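Local structure of dTDP-glucose 4,6-dehydratase (Klebsiella pneumoniae, 5U4Q) at residues 101-106 and 153-157. The protein binds NAD and probably catalyses the dehydration of dTDP-glucose to dTDP-4-dehydro-6-deoxy-glucose. Numbering follows the deposited sequence.
Sequences YADANL and LYAAT. With NAD (nicotinamide-adenine-dinucleotide), chain C.
Two helices of the NAD-binding Rossmann fold pack here. Both segments are helical and run nearly parallel: their axes cross at -27° and approach to 10.2 Å. Tyr101 lies level with Tyr154 (CA-CA 6.6 Å) and Asn105 with Thr157 (CA-CA 6.1 Å). Tyr101, chi1 m, sets its ring against the start of helix 153-172: CE1 is 3.7 Å from Tyr154 CB, CD2 4.1 Å from Leu153 CD2. Met107 of the second subunit packs on Ala102 and Asp103, and Asp103 OD1 forms a salt bridge with Arg67 of that subunit. Ala104 turns to the cofactor, CB 3.6 Å from NAD N6A. A wider pi-type turn spans 102-106. Within it Asn105, chi1 m, points at the other helix. Its ND2 donates to Thr157 OG1 (3.1 Å), while OD1 accepts from the backbone N of Gln88 in a neighbouring loop, so one side chain links both helices to that loop. The CA-CB bond of Leu106 points sideways, but its end comes nearer, with CG 3.9 Å from Thr157 CG2. Thr157 is p, so OG1 also donates back to Tyr154 O (2.8 Å). Tyr154 begins the YxxxK sequence of short-chain dehydrogenase/reductase relatives, where this tyrosine is catalytic. Its chi1 is t, and its OH hydrogen-bonds the ribose hydroxyl NAD O2D at 2.6 Å.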
loop_
_atom_site.group_PDB
_atom_site.type_symbol
_atom_site.label_atom_id
_atom_site.label_comp_id
_atom_site.label_asym_id
_atom_site.label_seq_id
_atom_site.Cartn_x
_atom_site.Cartn_y
_atom_site.Cartn_z
ATOM N N TYR A 101 -10.289 5.646 1.936
ATOM C CA TYR A 101 -8.860 5.417 2.103
ATOM C C TYR A 101 -8.228 5.094 0.774
ATOM O O TYR A 101 -7.140 5.573 0.455
ATOM C CB TYR A 101 -8.587 4.262 3.079
ATOM C CG TYR A 101 -8.903 4.582 4.519
ATOM C CD1 TYR A 101 -8.109 5.458 5.237
ATOM C CD2 TYR A 101 -9.990 3.998 5.163
ATOM C CE1 TYR A 101 -8.391 5.759 6.557
ATOM C CE2 TYR A 101 -10.286 4.292 6.485
ATOM C CZ TYR A 101 -9.481 5.170 7.176
ATOM O OH TYR A 101 -9.759 5.472 8.477
ATOM N N ALA A 102 -8.907 4.280 -0.009
ATOM C CA ALA A 102 -8.388 3.911 -1.311
ATOM C C ALA A 102 -8.341 5.119 -2.201
ATOM O O ALA A 102 -7.330 5.392 -2.848
ATOM C CB ALA A 102 -9.244 2.823 -1.940
ATOM N N ASP A 103 -9.435 5.863 -2.231
ATOM C CA ASP A 103 -9.492 7.049 -3.076
ATOM C C ASP A 103 -8.456 8.102 -2.716
ATOM O O ASP A 103 -7.705 8.573 -3.562
ATOM C CB ASP A 103 -10.890 7.699 -3.011
ATOM C CG ASP A 103 -11.915 6.976 -3.851
ATOM O OD1 ASP A 103 -11.539 6.353 -4.863
ATOM O OD2 ASP A 103 -13.116 7.050 -3.514
ATOM N N ALA A 104 -8.447 8.506 -1.470
ATOM C CA ALA A 104 -7.574 9.587 -1.068
ATOM C C ALA A 104 -6.151 9.128 -0.882
ATOM O O ALA A 104 -5.199 9.854 -1.242
ATOM C CB ALA A 104 -8.062 10.191 0.234
ATOM N N ASN A 105 -5.990 7.935 -0.312
ATOM C CA ASN A 105 -4.664 7.509 0.099
ATOM C C ASN A 105 -3.910 6.620 -0.873
ATOM O O ASN A 105 -2.698 6.525 -0.765
ATOM C CB ASN A 105 -4.684 6.814 1.469
ATOM C CG ASN A 105 -5.228 7.690 2.594
ATOM O OD1 ASN A 105 -5.750 8.797 2.376
ATOM N ND2 ASN A 105 -5.152 7.165 3.827
ATOM N N LEU A 106 -4.582 5.950 -1.809
ATOM C CA LEU A 106 -3.885 5.145 -2.812
ATOM C C LEU A 106 -3.878 5.874 -4.163
ATOM O O LEU A 106 -2.813 6.314 -4.630
ATOM C CB LEU A 106 -4.480 3.733 -2.902
ATOM C CG LEU A 106 -4.350 2.930 -1.594
ATOM C CD1 LEU A 106 -5.145 1.647 -1.699
ATOM C CD2 LEU A 106 -2.898 2.633 -1.267
ATOM N N LEU A 153 -6.455 -0.609 7.729
ATOM C CA LEU A 153 -6.341 -0.233 6.319
ATOM C C LEU A 153 -5.589 1.103 6.188
ATOM O O LEU A 153 -4.765 1.264 5.283
ATOM C CB LEU A 153 -7.723 -0.149 5.664
ATOM C CG LEU A 153 -7.757 0.186 4.164
ATOM C CD1 LEU A 153 -6.961 -0.785 3.343
ATOM C CD2 LEU A 153 -9.213 0.197 3.711
ATOM N N TYR A 154 -5.855 2.035 7.096
ATOM C CA TYR A 154 -5.144 3.313 7.140
ATOM C C TYR A 154 -3.622 3.066 7.153
ATOM O O TYR A 154 -2.891 3.608 6.309
ATOM C CB TYR A 154 -5.583 4.126 8.352
ATOM C CG TYR A 154 -4.774 5.374 8.613
ATOM C CD1 TYR A 154 -4.849 6.470 7.761
ATOM C CD2 TYR A 154 -3.966 5.459 9.720
ATOM C CE1 TYR A 154 -4.115 7.625 8.010
ATOM C CE2 TYR A 154 -3.241 6.603 9.994
ATOM C CZ TYR A 154 -3.313 7.683 9.130
ATOM O OH TYR A 154 -2.577 8.825 9.418
ATOM N N ALA A 155 -3.150 2.217 8.075
ATOM C CA ALA A 155 -1.720 1.892 8.170
ATOM C C ALA A 155 -1.195 1.272 6.859
ATOM O O ALA A 155 -0.116 1.614 6.365
ATOM C CB ALA A 155 -1.461 0.933 9.336
ATOM N N ALA A 156 -1.927 0.305 6.324
ATOM C CA ALA A 156 -1.516 -0.332 5.079
ATOM C C ALA A 156 -1.383 0.700 3.960
ATOM O O ALA A 156 -0.463 0.600 3.156
ATOM C CB ALA A 156 -2.480 -1.409 4.673
ATOM N N THR A 157 -2.300 1.665 3.899
ATOM C CA THR A 157 -2.202 2.678 2.832
ATOM C C THR A 157 -0.986 3.585 3.021
ATOM O O THR A 157 -0.374 4.003 2.033
ATOM C CB THR A 157 -3.491 3.532 2.619
ATOM O OG1 THR A 157 -3.732 4.390 3.719
ATOM C CG2 THR A 157 -4.714 2.648 2.306
HETATM P PA NAD C . -7.047 16.892 8.837
HETATM O O1A NAD C . -7.275 18.057 9.720
HETATM O O2A NAD C . -8.161 15.904 8.555
HETATM O O5B NAD C . -6.450 17.455 7.444
HETATM C C5B NAD C . -6.412 16.721 6.227
HETATM C C4B NAD C . -7.105 17.549 5.158
HETATM O O4B NAD C . -7.081 16.721 3.980
HETATM C C3B NAD C . -8.559 17.871 5.479
HETATM O O3B NAD C . -8.849 19.274 5.575
HETATM C C2B NAD C . -9.317 17.168 4.353
HETATM O O2B NAD C . -10.467 17.905 3.895
HETATM C C1B NAD C . -8.269 16.944 3.265
HETATM N N9A NAD C . -8.563 15.794 2.393
HETATM C C8A NAD C . -8.869 14.535 2.780
HETATM N N7A NAD C . -9.100 13.764 1.715
HETATM C C5A NAD C . -8.920 14.527 0.624
HETATM C C6A NAD C . -9.054 14.321 -0.832
HETATM N N6A NAD C . -9.386 13.146 -1.348
HETATM N N1A NAD C . -8.804 15.379 -1.605
HETATM C C2A NAD C . -8.474 16.588 -1.128
HETATM N N3A NAD C . -8.363 16.856 0.189
HETATM C C4A NAD C . -8.580 15.852 1.080
HETATM O O3 NAD C . -5.847 15.962 9.380
HETATM P PN NAD C . -4.354 16.376 9.818
HETATM O O1N NAD C . -4.018 17.767 9.473
HETATM O O2N NAD C . -4.224 15.826 11.238
HETATM O O5D NAD C . -3.551 15.370 8.878
HETATM C C5D NAD C . -2.555 15.744 7.931
HETATM C C4D NAD C . -1.813 14.470 7.562
HETATM O O4D NAD C . -1.016 14.029 8.685
HETATM C C3D NAD C . -2.640 13.258 7.149
HETATM O O3D NAD C . -1.965 12.617 6.064
HETATM C C2D NAD C . -2.597 12.333 8.343
HETATM O O2D NAD C . -2.695 10.937 7.992
HETATM C C1D NAD C . -1.248 12.651 8.955
HETATM N N1N NAD C . -1.219 12.428 10.413
HETATM C C2N NAD C . -1.715 13.317 11.304
HETATM C C3N NAD C . -1.668 13.073 12.687
HETATM C C7N NAD C . -2.210 14.030 13.758
HETATM O O7N NAD C . -1.973 13.803 14.954
HETATM N N7N NAD C . -2.977 15.095 13.472
HETATM C C4N NAD C . -1.135 11.884 13.132
HETATM C C5N NAD C . -0.643 10.974 12.208
HETATM C C6N NAD C . -0.711 11.248 10.846
#